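Probable adhesion protein (Pseudomonas aeruginosa PAO1, PDB 6R3Z) probably serves as the periplasmic solute-binding protein of a metal-ion transport system, capturing ferrous iron and related divalent metals for uptake. Local coordinates at residues 12-24 with 113-127. Numbering follows the deposited sequence.
Sequences TLHPYYSYVSNIV and FLSISASITQVNTIA
Tyr19 lies as a knob among Ser119, Gln122, Val123 and Ile126, and its hydroxyl donates to Ser119 OG (OH to OG 2.6 Å). With chi1 at -59°, CG anti to the carbonyl carbon, the ring reaches across the interface; Val123 CG2 approaches obliquely, 3.6 Å from Tyr19 CG, while Ile126 CD1 meets its edge. Tyr16 OH donates to Gln122 OE1 at 2.7 Å, on a lone pair in the carbonyl plane, with ring and amide planes 63° apart. Phe113 fills the upstream end, its CD1 3.6 Å from Pro15 CG and its CE2 3.8 Å from Leu13 CD1. Downstream, Ile126 is the reciprocal knob among Tyr16, Tyr19, Val20 and Ile23, and Ile23 CG2 lies 3.8 Å from Ala127 CB. Ser119 OG in turn donates to Ser115 O, while Tyr16 OH has a second hydrogen-bond partner in Asn62 ND2. Phe113's side chain lies beside nickel ligands His66 and His250, about 6 Å from the metal itself. The axes of 14-24 and 116-127 cross at -53° with a closest approach of 9.9 Å. Both helices belong to the lobe built on the parallel sheet holding strands 8-11 and 29-32; strand 29-32 packs on 14-24, and helix 138-160 flanks both.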
loop_
_atom_site.group_PDB
_atom_site.type_symbol
_atom_site.label_atom_id
_atom_site.label_comp_id
_atom_site.label_asym_id
_atom_site.label_seq_id
_atom_site.Cartn_x
_atom_site.Cartn_y
_atom_site.Cartn_z
ATOM N N THR A 12 -8.658 -4.311 -6.349
ATOM C CA THR A 12 -7.480 -4.488 -7.202
ATOM C C THR A 12 -6.221 -4.948 -6.472
ATOM O O THR A 12 -5.420 -5.680 -7.058
ATOM C CB THR A 12 -7.204 -3.194 -7.993
ATOM O OG1 THR A 12 -6.799 -2.181 -7.075
ATOM C CG2 THR A 12 -8.419 -2.708 -8.795
ATOM N N LEU A 13 -5.973 -4.406 -5.276
ATOM C CA LEU A 13 -4.786 -4.692 -4.469
ATOM C C LEU A 13 -5.215 -5.207 -3.096
ATOM O O LEU A 13 -6.298 -4.850 -2.613
ATOM C CB LEU A 13 -3.906 -3.432 -4.311
ATOM C CG LEU A 13 -3.548 -2.669 -5.610
ATOM C CD1 LEU A 13 -3.009 -1.295 -5.302
ATOM C CD2 LEU A 13 -2.536 -3.454 -6.475
ATOM N N HIS A 14 -4.347 -6.021 -2.459
ATOM C CA HIS A 14 -4.615 -6.623 -1.145
ATOM C C HIS A 14 -5.169 -5.642 -0.102
ATOM O O HIS A 14 -6.174 -5.979 0.529
ATOM C CB HIS A 14 -3.388 -7.352 -0.584
ATOM C CG HIS A 14 -3.016 -8.574 -1.357
ATOM N ND1 HIS A 14 -2.395 -8.486 -2.590
ATOM C CD2 HIS A 14 -3.162 -9.876 -1.034
ATOM C CE1 HIS A 14 -2.177 -9.735 -2.973
ATOM N NE2 HIS A 14 -2.647 -10.602 -2.085
ATOM N N PRO A 15 -4.570 -4.430 0.092
ATOM C CA PRO A 15 -5.108 -3.506 1.118
ATOM C C PRO A 15 -6.569 -3.168 0.873
ATOM O O PRO A 15 -7.315 -3.102 1.844
ATOM C CB PRO A 15 -4.203 -2.279 0.994
ATOM C CG PRO A 15 -2.898 -2.843 0.507
ATOM C CD PRO A 15 -3.361 -3.850 -0.532
ATOM N N TYR A 16 -6.982 -3.025 -0.419
ATOM C CA TYR A 16 -8.380 -2.702 -0.747
ATOM C C TYR A 16 -9.315 -3.856 -0.431
ATOM O O TYR A 16 -10.428 -3.604 0.023
ATOM C CB TYR A 16 -8.535 -2.168 -2.174
ATOM C CG TYR A 16 -7.753 -0.883 -2.346
ATOM C CD1 TYR A 16 -8.301 0.347 -1.977
ATOM C CD2 TYR A 16 -6.422 -0.906 -2.754
ATOM C CE1 TYR A 16 -7.550 1.531 -2.046
ATOM C CE2 TYR A 16 -5.655 0.263 -2.807
ATOM C CZ TYR A 16 -6.222 1.480 -2.455
ATOM O OH TYR A 16 -5.450 2.623 -2.503
ATOM N N TYR A 17 -8.841 -5.110 -0.577
ATOM C CA TYR A 17 -9.640 -6.273 -0.159
ATOM C C TYR A 17 -9.904 -6.130 1.364
ATOM O O TYR A 17 -11.049 -6.281 1.819
ATOM C CB TYR A 17 -8.901 -7.603 -0.427
ATOM C CG TYR A 17 -9.769 -8.796 -0.084
ATOM C CD1 TYR A 17 -9.831 -9.288 1.222
ATOM C CD2 TYR A 17 -10.604 -9.375 -1.043
ATOM C CE1 TYR A 17 -10.668 -10.348 1.557
ATOM C CE2 TYR A 17 -11.456 -10.435 -0.717
ATOM C CZ TYR A 17 -11.489 -10.911 0.588
ATOM O OH TYR A 17 -12.293 -11.964 0.934
ATOM N N SER A 18 -8.854 -5.805 2.141
ATOM C CA SER A 18 -8.989 -5.623 3.601
ATOM C C SER A 18 -9.955 -4.488 3.955
ATOM O O SER A 18 -10.849 -4.685 4.795
ATOM C CB SER A 18 -7.624 -5.406 4.250
ATOM O OG SER A 18 -6.864 -6.605 4.280
ATOM N N TYR A 19 -9.840 -3.334 3.265
ATOM C CA TYR A 19 -10.733 -2.202 3.529
ATOM C C TYR A 19 -12.180 -2.615 3.262
ATOM O O TYR A 19 -13.010 -2.476 4.143
ATOM C CB TYR A 19 -10.436 -0.992 2.636
ATOM C CG TYR A 19 -9.063 -0.351 2.681
ATOM C CD1 TYR A 19 -8.168 -0.621 3.718
ATOM C CD2 TYR A 19 -8.653 0.524 1.675
ATOM C CE1 TYR A 19 -6.894 -0.031 3.744
ATOM C CE2 TYR A 19 -7.381 1.088 1.675
ATOM C CZ TYR A 19 -6.516 0.833 2.720
ATOM O OH TYR A 19 -5.272 1.422 2.658
ATOM N N VAL A 20 -12.483 -3.100 2.028
ATOM C CA VAL A 20 -13.865 -3.402 1.635
ATOM C C VAL A 20 -14.481 -4.511 2.522
ATOM O O VAL A 20 -15.604 -4.333 3.006
ATOM C CB VAL A 20 -13.971 -3.675 0.107
ATOM C CG1 VAL A 20 -15.383 -4.105 -0.286
ATOM C CG2 VAL A 20 -13.550 -2.420 -0.690
ATOM N N SER A 21 -13.738 -5.610 2.783
ATOM C CA SER A 21 -14.238 -6.705 3.645
ATOM C C SER A 21 -14.629 -6.181 5.045
ATOM O O SER A 21 -15.680 -6.542 5.568
ATOM C CB SER A 21 -13.180 -7.800 3.788
ATOM O OG SER A 21 -12.921 -8.379 2.523
ATOM N N ASN A 22 -13.791 -5.309 5.634
ATOM C CA ASN A 22 -14.094 -4.743 6.957
ATOM C C ASN A 22 -15.288 -3.792 6.924
ATOM O O ASN A 22 -16.064 -3.766 7.879
ATOM C CB ASN A 22 -12.867 -4.112 7.580
ATOM C CG ASN A 22 -12.049 -5.167 8.279
ATOM O OD1 ASN A 22 -12.359 -5.551 9.416
ATOM N ND2 ASN A 22 -10.997 -5.675 7.616
ATOM N N ILE A 23 -15.465 -3.062 5.809
ATOM C CA ILE A 23 -16.598 -2.160 5.635
ATOM C C ILE A 23 -17.929 -2.956 5.463
ATOM O O ILE A 23 -18.914 -2.603 6.086
ATOM C CB ILE A 23 -16.385 -1.189 4.450
ATOM C CG1 ILE A 23 -15.204 -0.202 4.713
ATOM C CG2 ILE A 23 -17.680 -0.411 4.128
ATOM C CD1 ILE A 23 -14.655 0.453 3.453
ATOM N N VAL A 24 -17.969 -3.935 4.552
ATOM C CA VAL A 24 -19.222 -4.629 4.211
ATOM C C VAL A 24 -19.564 -5.836 5.082
ATOM O O VAL A 24 -20.743 -6.203 5.171
ATOM C CB VAL A 24 -19.254 -5.032 2.701
ATOM C CG1 VAL A 24 -18.983 -3.820 1.812
ATOM C CG2 VAL A 24 -18.277 -6.176 2.390
ATOM N N PHE A 113 -2.121 3.655 0.379
ATOM C CA PHE A 113 -2.572 2.561 1.265
ATOM C C PHE A 113 -1.534 2.204 2.340
ATOM O O PHE A 113 -1.888 1.558 3.319
ATOM C CB PHE A 113 -2.988 1.317 0.468
ATOM C CG PHE A 113 -2.014 0.938 -0.622
ATOM C CD1 PHE A 113 -0.964 0.056 -0.363
ATOM C CD2 PHE A 113 -2.151 1.448 -1.911
ATOM C CE1 PHE A 113 -0.072 -0.311 -1.377
ATOM C CE2 PHE A 113 -1.242 1.094 -2.924
ATOM C CZ PHE A 113 -0.198 0.229 -2.643
ATOM N N LEU A 114 -0.269 2.624 2.181
ATOM C CA LEU A 114 0.733 2.340 3.210
ATOM C C LEU A 114 0.878 3.529 4.168
ATOM O O LEU A 114 1.963 4.035 4.390
ATOM C CB LEU A 114 2.070 1.854 2.625
ATOM C CG LEU A 114 1.983 0.577 1.769
ATOM C CD1 LEU A 114 3.255 0.347 0.983
ATOM C CD2 LEU A 114 1.627 -0.638 2.599
ATOM N N SER A 115 -0.248 4.005 4.672
ATOM C CA SER A 115 -0.355 5.115 5.619
ATOM C C SER A 115 -1.601 4.834 6.421
ATOM O O SER A 115 -2.637 4.506 5.833
ATOM C CB SER A 115 -0.539 6.440 4.890
ATOM O OG SER A 115 -1.090 7.443 5.741
ATOM N N ILE A 116 -1.520 4.984 7.749
ATOM C CA ILE A 116 -2.692 4.757 8.592
ATOM C C ILE A 116 -3.722 5.867 8.336
ATOM O O ILE A 116 -4.906 5.565 8.150
ATOM C CB ILE A 116 -2.288 4.630 10.090
ATOM C CG1 ILE A 116 -1.435 3.338 10.354
ATOM C CG2 ILE A 116 -3.535 4.689 11.023
ATOM C CD1 ILE A 116 -2.126 1.988 10.078
ATOM N N SER A 117 -3.280 7.151 8.361
ATOM C CA SER A 117 -4.188 8.290 8.142
ATOM C C SER A 117 -4.846 8.256 6.750
ATOM O O SER A 117 -6.058 8.439 6.659
ATOM C CB SER A 117 -3.470 9.619 8.371
ATOM O OG SER A 117 -2.367 9.748 7.492
ATOM N N ALA A 118 -4.067 7.965 5.675
ATOM C CA ALA A 118 -4.647 7.896 4.329
ATOM C C ALA A 118 -5.587 6.652 4.207
ATOM O O ALA A 118 -6.595 6.743 3.520
ATOM C CB ALA A 118 -3.561 7.856 3.254
ATOM N N SER A 119 -5.263 5.523 4.873
ATOM C CA SER A 119 -6.126 4.319 4.861
ATOM C C SER A 119 -7.487 4.652 5.489
ATOM O O SER A 119 -8.518 4.280 4.937
ATOM C CB SER A 119 -5.489 3.164 5.628
ATOM O OG SER A 119 -4.456 2.592 4.845
ATOM N N ILE A 120 -7.493 5.398 6.617
ATOM C CA ILE A 120 -8.734 5.793 7.280
ATOM C C ILE A 120 -9.590 6.632 6.299
ATOM O O ILE A 120 -10.791 6.375 6.158
ATOM C CB ILE A 120 -8.440 6.510 8.619
ATOM C CG1 ILE A 120 -7.848 5.489 9.651
ATOM C CG2 ILE A 120 -9.699 7.224 9.162
ATOM C CD1 ILE A 120 -7.186 6.087 10.908
ATOM N N THR A 121 -8.958 7.611 5.614
ATOM C CA THR A 121 -9.631 8.484 4.646
ATOM C C THR A 121 -10.236 7.642 3.497
ATOM O O THR A 121 -11.395 7.843 3.132
ATOM C CB THR A 121 -8.714 9.643 4.185
ATOM O OG1 THR A 121 -8.309 10.434 5.324
ATOM C CG2 THR A 121 -9.398 10.540 3.146
ATOM N N GLN A 122 -9.463 6.695 2.967
ATOM C CA GLN A 122 -9.929 5.809 1.879
ATOM C C GLN A 122 -11.093 4.934 2.353
ATOM O O GLN A 122 -12.092 4.816 1.644
ATOM C CB GLN A 122 -8.780 4.956 1.337
ATOM C CG GLN A 122 -7.736 5.808 0.633
ATOM C CD GLN A 122 -6.596 4.985 0.130
ATOM O OE1 GLN A 122 -6.682 4.396 -0.941
ATOM N NE2 GLN A 122 -5.507 4.940 0.887
ATOM N N VAL A 123 -10.976 4.365 3.566
ATOM C CA VAL A 123 -12.014 3.509 4.156
ATOM C C VAL A 123 -13.326 4.308 4.270
ATOM O O VAL A 123 -14.380 3.808 3.846
ATOM C CB VAL A 123 -11.546 2.897 5.505
ATOM C CG1 VAL A 123 -12.722 2.402 6.351
ATOM C CG2 VAL A 123 -10.555 1.758 5.249
ATOM N N ASN A 124 -13.248 5.558 4.783
ATOM C CA ASN A 124 -14.434 6.406 4.936
ATOM C C ASN A 124 -15.067 6.767 3.590
ATOM O O ASN A 124 -16.291 6.718 3.460
ATOM C CB ASN A 124 -14.125 7.634 5.792
ATOM C CG ASN A 124 -13.855 7.276 7.238
ATOM O OD1 ASN A 124 -14.404 6.309 7.782
ATOM N ND2 ASN A 124 -13.049 8.079 7.909
ATOM N N THR A 125 -14.233 7.029 2.569
ATOM C CA THR A 125 -14.708 7.354 1.216
ATOM C C THR A 125 -15.408 6.145 0.599
ATOM O O THR A 125 -16.517 6.279 0.061
ATOM C CB THR A 125 -13.552 7.881 0.360
ATOM O OG1 THR A 125 -13.152 9.151 0.894
ATOM C CG2 THR A 125 -13.945 8.073 -1.108
ATOM N N ILE A 126 -14.762 4.954 0.699
ATOM C CA ILE A 126 -15.348 3.724 0.175
ATOM C C ILE A 126 -16.724 3.454 0.829
ATOM O O ILE A 126 -17.695 3.217 0.111
ATOM C CB ILE A 126 -14.359 2.525 0.294
ATOM C CG1 ILE A 126 -13.089 2.765 -0.579
ATOM C CG2 ILE A 126 -15.035 1.210 -0.120
ATOM C CD1 ILE A 126 -11.835 1.960 -0.141
ATOM N N ALA A 127 -16.811 3.527 2.171
ATOM C CA ALA A 127 -18.056 3.265 2.904
ATOM C C ALA A 127 -19.188 4.213 2.478
ATOM O O ALA A 127 -20.323 3.768 2.314
ATOM C CB ALA A 127 -17.826 3.374 4.409
#